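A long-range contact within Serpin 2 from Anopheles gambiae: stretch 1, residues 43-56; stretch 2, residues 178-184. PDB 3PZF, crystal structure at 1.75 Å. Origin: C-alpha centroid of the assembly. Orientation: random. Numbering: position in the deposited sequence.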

ATOM      1  N   LEU A  43      -3.119   0.211   2.898  1.00 18.62           N
ATOM      2  CA  LEU A  43      -3.175  -0.146   1.488  1.00 20.49           C
ATOM      3  C   LEU A  43      -1.773  -0.047   0.866  1.00 16.44           C
ATOM      4  O   LEU A  43      -0.800   0.329   1.540  1.00 18.09           O
ATOM      5  CB  LEU A  43      -4.161   0.786   0.759  1.00 21.56           C
ATOM      6  CG  LEU A  43      -3.675   2.239   0.661  1.00 24.08           C
ATOM      7  CD1 LEU A  43      -4.095   2.842  -0.709  1.00 28.65           C
ATOM      8  CD2 LEU A  43      -4.186   3.107   1.800  1.00 21.47           C
ATOM      9  N   SER A  44      -1.658  -0.404  -0.406  1.00 18.41           N
ATOM     10  CA  SER A  44      -0.364  -0.286  -1.081  1.00 19.72           C
ATOM     11  C   SER A  44      -0.511   0.657  -2.274  1.00 17.27           C
ATOM     12  O   SER A  44      -0.968   0.246  -3.334  1.00 17.88           O
ATOM     13  CB  SER A  44       0.151  -1.654  -1.540  1.00 20.97           C
ATOM     14  OG  SER A  44       1.338  -1.488  -2.326  1.00 21.37           O
ATOM     15  N   PRO A  45      -0.141   1.937  -2.087  1.00 17.58           N
ATOM     16  CA  PRO A  45      -0.369   2.894  -3.178  1.00 16.99           C
ATOM     17  C   PRO A  45       0.464   2.532  -4.386  1.00 22.02           C
ATOM     18  O   PRO A  45      -0.024   2.625  -5.509  1.00 19.92           O
ATOM     19  CB  PRO A  45       0.074   4.247  -2.591  1.00 18.36           C
ATOM     20  CG  PRO A  45       0.043   4.032  -1.056  1.00 21.89           C
ATOM     21  CD  PRO A  45       0.340   2.574  -0.835  1.00 21.03           C
ATOM     22  N   PHE A  46       1.697   2.100  -4.175  1.00 15.16           N
ATOM     23  CA  PHE A  46       2.520   1.708  -5.331  1.00 19.60           C
ATOM     24  C   PHE A  46       1.802   0.581  -6.120  1.00 21.01           C
ATOM     25  O   PHE A  46       1.776   0.590  -7.356  1.00 19.53           O
ATOM     26  CB  PHE A  46       3.887   1.227  -4.870  1.00 20.52           C
ATOM     27  CG  PHE A  46       4.685   0.584  -5.964  1.00 23.65           C
ATOM     28  CD1 PHE A  46       5.179   1.358  -6.995  1.00 20.93           C
ATOM     29  CD2 PHE A  46       4.933  -0.786  -5.968  1.00 22.75           C
ATOM     30  CE1 PHE A  46       5.911   0.776  -8.036  1.00 25.89           C
ATOM     31  CE2 PHE A  46       5.692  -1.371  -7.005  1.00 22.87           C
ATOM     32  CZ  PHE A  46       6.158  -0.580  -8.033  1.00 22.62           C
ATOM     33  N   SER A  47       1.204  -0.386  -5.416  1.00 17.63           N
ATOM     34  CA  SER A  47       0.535  -1.495  -6.115  1.00 16.62           C
ATOM     35  C   SER A  47      -0.645  -0.993  -6.907  1.00 16.19           C
ATOM     36  O   SER A  47      -0.956  -1.529  -7.956  1.00 19.66           O
ATOM     37  CB  SER A  47       0.079  -2.569  -5.108  1.00 19.80           C
ATOM     38  OG  SER A  47       1.224  -3.219  -4.562  1.00 21.78           O
ATOM     39  N   VAL A  48      -1.319   0.036  -6.417  1.00 16.91           N
ATOM     40  CA  VAL A  48      -2.421   0.610  -7.180  1.00 16.30           C
ATOM     41  C   VAL A  48      -1.894   1.136  -8.507  1.00 21.01           C
ATOM     42  O   VAL A  48      -2.544   0.975  -9.542  1.00 20.53           O
ATOM     43  CB  VAL A  48      -3.166   1.722  -6.421  1.00 20.27           C
ATOM     44  CG1 VAL A  48      -4.276   2.332  -7.294  1.00 20.73           C
ATOM     45  CG2 VAL A  48      -3.784   1.166  -5.142  1.00 18.27           C
ATOM     46  N   LYS A  49      -0.716   1.751  -8.495  1.00 20.36           N
ATOM     47  CA  LYS A  49      -0.182   2.270  -9.753  1.00 20.40           C
ATOM     48  C   LYS A  49       0.155   1.133 -10.714  1.00 25.26           C
ATOM     49  O   LYS A  49      -0.034   1.263 -11.924  1.00 22.66           O
ATOM     50  CB  LYS A  49       1.026   3.172  -9.498  1.00 20.75           C
ATOM     51  CG  LYS A  49       0.650   4.347  -8.593  1.00 19.23           C
ATOM     52  CD  LYS A  49       1.726   5.473  -8.674  1.00 21.09           C
ATOM     53  CE  LYS A  49       3.043   5.086  -8.024  1.00 27.57           C
ATOM     54  NZ  LYS A  49       3.964   6.314  -7.916  1.00 22.52           N
ATOM     55  N   ILE A  50       0.643   0.018 -10.183  1.00 18.67           N
ATOM     56  CA  ILE A  50       0.854  -1.175 -11.018  1.00 21.98           C
ATOM     57  C   ILE A  50      -0.469  -1.619 -11.704  1.00 18.11           C
ATOM     58  O   ILE A  50      -0.468  -1.965 -12.903  1.00 19.69           O
ATOM     59  CB  ILE A  50       1.412  -2.370 -10.189  1.00 23.73           C
ATOM     60  CG1 ILE A  50       2.822  -2.070  -9.652  1.00 24.43           C
ATOM     61  CG2 ILE A  50       1.471  -3.635 -11.053  1.00 23.25           C
ATOM     62  CD1 ILE A  50       3.815  -1.715 -10.714  1.00 30.24           C
ATOM     63  N   LEU A  51      -1.562  -1.639 -10.954  1.00 19.64           N
ATOM     64  CA  LEU A  51      -2.871  -2.053 -11.499  1.00 19.95           C
ATOM     65  C   LEU A  51      -3.293  -1.129 -12.624  1.00 25.38           C
ATOM     66  O   LEU A  51      -3.772  -1.559 -13.680  1.00 21.23           O
ATOM     67  CB  LEU A  51      -3.967  -2.001 -10.411  1.00 19.23           C
ATOM     68  CG  LEU A  51      -3.688  -2.874  -9.202  1.00 25.52           C
ATOM     69  CD1 LEU A  51      -4.887  -2.887  -8.219  1.00 20.92           C
ATOM     70  CD2 LEU A  51      -3.379  -4.273  -9.710  1.00 27.81           C
ATOM     71  N   LEU A  52      -3.146   0.158 -12.374  1.00 21.31           N
ATOM     72  CA  LEU A  52      -3.489   1.165 -13.371  1.00 26.22           C
ATOM     73  C   LEU A  52      -2.615   1.048 -14.606  1.00 25.24           C
ATOM     74  O   LEU A  52      -3.103   1.227 -15.710  1.00 24.22           O
ATOM     75  CB  LEU A  52      -3.378   2.568 -12.783  1.00 24.59           C
ATOM     76  CG  LEU A  52      -4.373   2.863 -11.651  1.00 25.75           C
ATOM     77  CD1 LEU A  52      -4.065   4.241 -11.043  1.00 26.25           C
ATOM     78  CD2 LEU A  52      -5.797   2.797 -12.195  1.00 27.11           C
ATOM     79  N   THR A  53      -1.337   0.724 -14.427  1.00 19.33           N
ATOM     80  CA  THR A  53      -0.441   0.591 -15.568  1.00 21.22           C
ATOM     81  C   THR A  53      -0.792  -0.685 -16.336  1.00 22.92           C
ATOM     82  O   THR A  53      -0.769  -0.683 -17.559  1.00 25.43           O
ATOM     83  CB  THR A  53       1.029   0.611 -15.146  1.00 22.22           C
ATOM     84  OG1 THR A  53       1.278   1.820 -14.410  1.00 22.55           O
ATOM     85  CG2 THR A  53       1.978   0.587 -16.424  1.00 22.28           C
ATOM     86  N   LEU A  54      -1.198  -1.755 -15.650  1.00 20.00           N
ATOM     87  CA  LEU A  54      -1.647  -2.960 -16.413  1.00 18.10           C
ATOM     88  C   LEU A  54      -2.870  -2.641 -17.257  1.00 23.35           C
ATOM     89  O   LEU A  54      -3.016  -3.117 -18.384  1.00 21.55           O
ATOM     90  CB  LEU A  54      -1.941  -4.112 -15.465  1.00 17.63           C
ATOM     91  CG  LEU A  54      -0.672  -4.799 -14.924  1.00 23.48           C
ATOM     92  CD1 LEU A  54      -1.018  -5.555 -13.645  1.00 23.89           C
ATOM     93  CD2 LEU A  54      -0.023  -5.751 -15.977  1.00 21.92           C
ATOM     94  N   ILE A  55      -3.761  -1.838 -16.718  1.00 22.93           N
ATOM     95  CA  ILE A  55      -4.949  -1.468 -17.448  1.00 23.03           C
ATOM     96  C   ILE A  55      -4.579  -0.571 -18.616  1.00 23.65           C
ATOM     97  O   ILE A  55      -5.133  -0.724 -19.719  1.00 23.74           O
ATOM     98  CB  ILE A  55      -5.977  -0.782 -16.530  1.00 25.75           C
ATOM     99  CG1 ILE A  55      -6.552  -1.822 -15.558  1.00 21.31           C
ATOM    100  CG2 ILE A  55      -7.080  -0.144 -17.362  1.00 27.77           C
ATOM    101  CD1 ILE A  55      -7.439  -1.235 -14.423  1.00 22.48           C
ATOM    102  N   TYR A  56      -3.631   0.339 -18.391  1.00 22.01           N
ATOM    103  CA  TYR A  56      -3.058   1.144 -19.473  1.00 24.35           C
ATOM    104  C   TYR A  56      -2.484   0.275 -20.596  1.00 25.11           C
ATOM    105  O   TYR A  56      -2.775   0.500 -21.760  1.00 26.67           O
ATOM    106  CB  TYR A  56      -1.989   2.089 -18.902  1.00 22.78           C
ATOM    107  CG  TYR A  56      -1.431   3.084 -19.899  1.00 27.45           C
ATOM    108  CD1 TYR A  56      -2.165   4.197 -20.276  1.00 31.26           C
ATOM    109  CD2 TYR A  56      -0.161   2.920 -20.430  1.00 33.71           C
ATOM    110  CE1 TYR A  56      -1.636   5.127 -21.168  1.00 36.71           C
ATOM    111  CE2 TYR A  56       0.369   3.837 -21.330  1.00 38.03           C
ATOM    112  CZ  TYR A  56      -0.376   4.937 -21.688  1.00 42.66           C
ATOM    113  OH  TYR A  56       0.135   5.861 -22.576  1.00 48.09           O
ATOM    114  N   THR A 178     -12.235  -9.390 -13.085  1.00 27.16           N
ATOM    115  CA  THR A 178     -11.970  -8.828 -11.767  1.00 30.77           C
ATOM    116  C   THR A 178     -10.460  -8.767 -11.618  1.00 33.68           C
ATOM    117  O   THR A 178      -9.762  -9.723 -11.936  1.00 36.46           O
ATOM    118  CB  THR A 178     -12.564  -9.678 -10.640  1.00 29.48           C
ATOM    119  OG1 THR A 178     -13.984  -9.822 -10.840  1.00 39.61           O
ATOM    120  CG2 THR A 178     -12.355  -9.010  -9.285  1.00 37.29           C
ATOM    121  N   LEU A 179      -9.955  -7.626 -11.169  1.00 25.97           N
ATOM    122  CA  LEU A 179      -8.525  -7.427 -11.080  1.00 22.33           C
ATOM    123  C   LEU A 179      -8.259  -7.387  -9.588  1.00 27.18           C
ATOM    124  O   LEU A 179      -8.852  -6.567  -8.892  1.00 25.19           O
ATOM    125  CB  LEU A 179      -8.142  -6.093 -11.726  1.00 19.28           C
ATOM    126  CG  LEU A 179      -6.682  -5.645 -11.611  1.00 23.46           C
ATOM    127  CD1 LEU A 179      -5.711  -6.723 -12.066  1.00 22.76           C
ATOM    128  CD2 LEU A 179      -6.444  -4.358 -12.426  1.00 24.37           C
ATOM    129  N   VAL A 180      -7.374  -8.258  -9.101  1.00 23.58           N
ATOM    130  CA  VAL A 180      -7.171  -8.428  -7.656  1.00 24.12           C
ATOM    131  C   VAL A 180      -5.709  -8.208  -7.348  1.00 26.75           C
ATOM    132  O   VAL A 180      -4.857  -8.727  -8.047  1.00 22.17           O
ATOM    133  CB  VAL A 180      -7.571  -9.856  -7.214  1.00 32.73           C
ATOM    134  CG1 VAL A 180      -7.318 -10.045  -5.709  1.00 38.07           C
ATOM    135  CG2 VAL A 180      -9.029 -10.104  -7.516  1.00 30.11           C
ATOM    136  N   ASN A 181      -5.421  -7.417  -6.317  1.00 25.45           N
ATOM    137  CA  ASN A 181      -4.064  -7.226  -5.867  1.00 21.95           C
ATOM    138  C   ASN A 181      -3.961  -7.416  -4.358  1.00 22.51           C
ATOM    139  O   ASN A 181      -4.794  -6.925  -3.605  1.00 19.54           O
ATOM    140  CB  ASN A 181      -3.570  -5.823  -6.221  1.00 19.36           C
ATOM    141  CG  ASN A 181      -2.216  -5.519  -5.614  1.00 23.17           C
ATOM    142  OD1 ASN A 181      -1.170  -5.909  -6.147  1.00 26.15           O
ATOM    143  ND2 ASN A 181      -2.225  -4.843  -4.497  1.00 19.04           N
ATOM    144  N   VAL A 182      -2.929  -8.127  -3.929  1.00 18.92           N
ATOM    145  CA  VAL A 182      -2.650  -8.273  -2.508  1.00 20.60           C
ATOM    146  C   VAL A 182      -1.159  -8.066  -2.279  1.00 21.86           C
ATOM    147  O   VAL A 182      -0.344  -8.138  -3.195  1.00 23.73           O
ATOM    148  CB  VAL A 182      -3.087  -9.654  -1.932  1.00 22.70           C
ATOM    149  CG1 VAL A 182      -4.611  -9.819  -2.012  1.00 21.91           C
ATOM    150  CG2 VAL A 182      -2.411 -10.790  -2.680  1.00 27.88           C
ATOM    151  N   ILE A 183      -0.806  -7.791  -1.032  1.00 23.34           N
ATOM    152  CA  ILE A 183       0.583  -7.551  -0.685  1.00 18.56           C
ATOM    153  C   ILE A 183       0.828  -8.148   0.683  1.00 27.76           C
ATOM    154  O   ILE A 183      -0.090  -8.219   1.504  1.00 26.63           O
ATOM    155  CB  ILE A 183       0.922  -6.062  -0.655  1.00 22.26           C
ATOM    156  CG1 ILE A 183       2.435  -5.883  -0.450  1.00 21.04           C
ATOM    157  CG2 ILE A 183       0.110  -5.368   0.453  1.00 22.86           C
ATOM    158  CD1 ILE A 183       2.915  -4.429  -0.600  1.00 26.44           C
ATOM    159  N   TYR A 184       2.043  -8.635   0.897  1.00 22.25           N
ATOM    160  CA  TYR A 184       2.383  -9.294   2.158  1.00 27.14           C
ATOM    161  C   TYR A 184       3.801  -8.894   2.506  1.00 25.67           C
ATOM    162  O   TYR A 184       4.650  -8.750   1.611  1.00 23.99           O
ATOM    163  CB  TYR A 184       2.262 -10.816   2.018  1.00 33.24           C
ATOM    164  CG  TYR A 184       3.028 -11.594   3.069  1.00 31.38           C
ATOM    165  CD1 TYR A 184       2.456 -11.886   4.297  1.00 32.15           C
ATOM    166  CD2 TYR A 184       4.330 -12.021   2.833  1.00 29.74           C
ATOM    167  CE1 TYR A 184       3.154 -12.611   5.262  1.00 36.67           C
ATOM    168  CE2 TYR A 184       5.036 -12.744   3.785  1.00 34.18           C
ATOM    169  CZ  TYR A 184       4.447 -13.033   4.995  1.00 38.14           C
ATOM    170  OH  TYR A 184       5.154 -13.741   5.940  1.00 44.50           O
TER

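A helix packed against a β-strand is a standard way of building a protein core, and this pair from Serpin 2 shows how little specific bonding such a contact needs. Helix 45-56 runs nearly antiparallel to strand 178-184, at 151° and 9.3 Å between axes. No hydrogen bond crosses between them; the 364 Å² they bury, summed over both sides, is a matter of side chains fitting together.

The alternation of the strand decides which residues take part. Leu179, Asn181 and Ile183 direct their CA-to-CB bonds toward the helix, while Val180 and Val182 point away. The helix and its N-cap residue answer with Ser44, Ser47 and Leu51, spaced by three and four residues so that they follow one face, and Ile55 extends the series.

Leu179 has the largest covered area, 84 Å². Its CD2 methyl lies 4.0 Å from Leu51 CB and 3.8 Å from Ile55 CD1, so a single branched side chain bridges successive turns. Ile55 starts sideways, but its extended chain (chi1 m, chi2 t) brings CD1 nearer the strand. Leu51, with 65 Å² covered, also reaches the next inward strand residue: its CD1 sits 3.8 Å from Asn181 CB.

Asn181 contributes 67 Å² and is the polar member of the strand's inward row. Its aliphatic CB packs on Leu51, while ND2 approaches Ser47 CB at 3.3 Å, a close contact that is not a hydrogen bond, since CB is no acceptor. The amide's OD1 is hydrogen-bonded elsewhere in the structure, which helps offset the cost of burial.

Near the helix start, Ser44 OG accepts from Ser47 N (3.3 Å), capping the helix, and from Ser47 OG (2.8 Å). These hydroxyls are paired with each other, and the CD1 methyl of Ile183 lies 3.8 Å from Ser44 OG, completing the contact without a polar bond of its own.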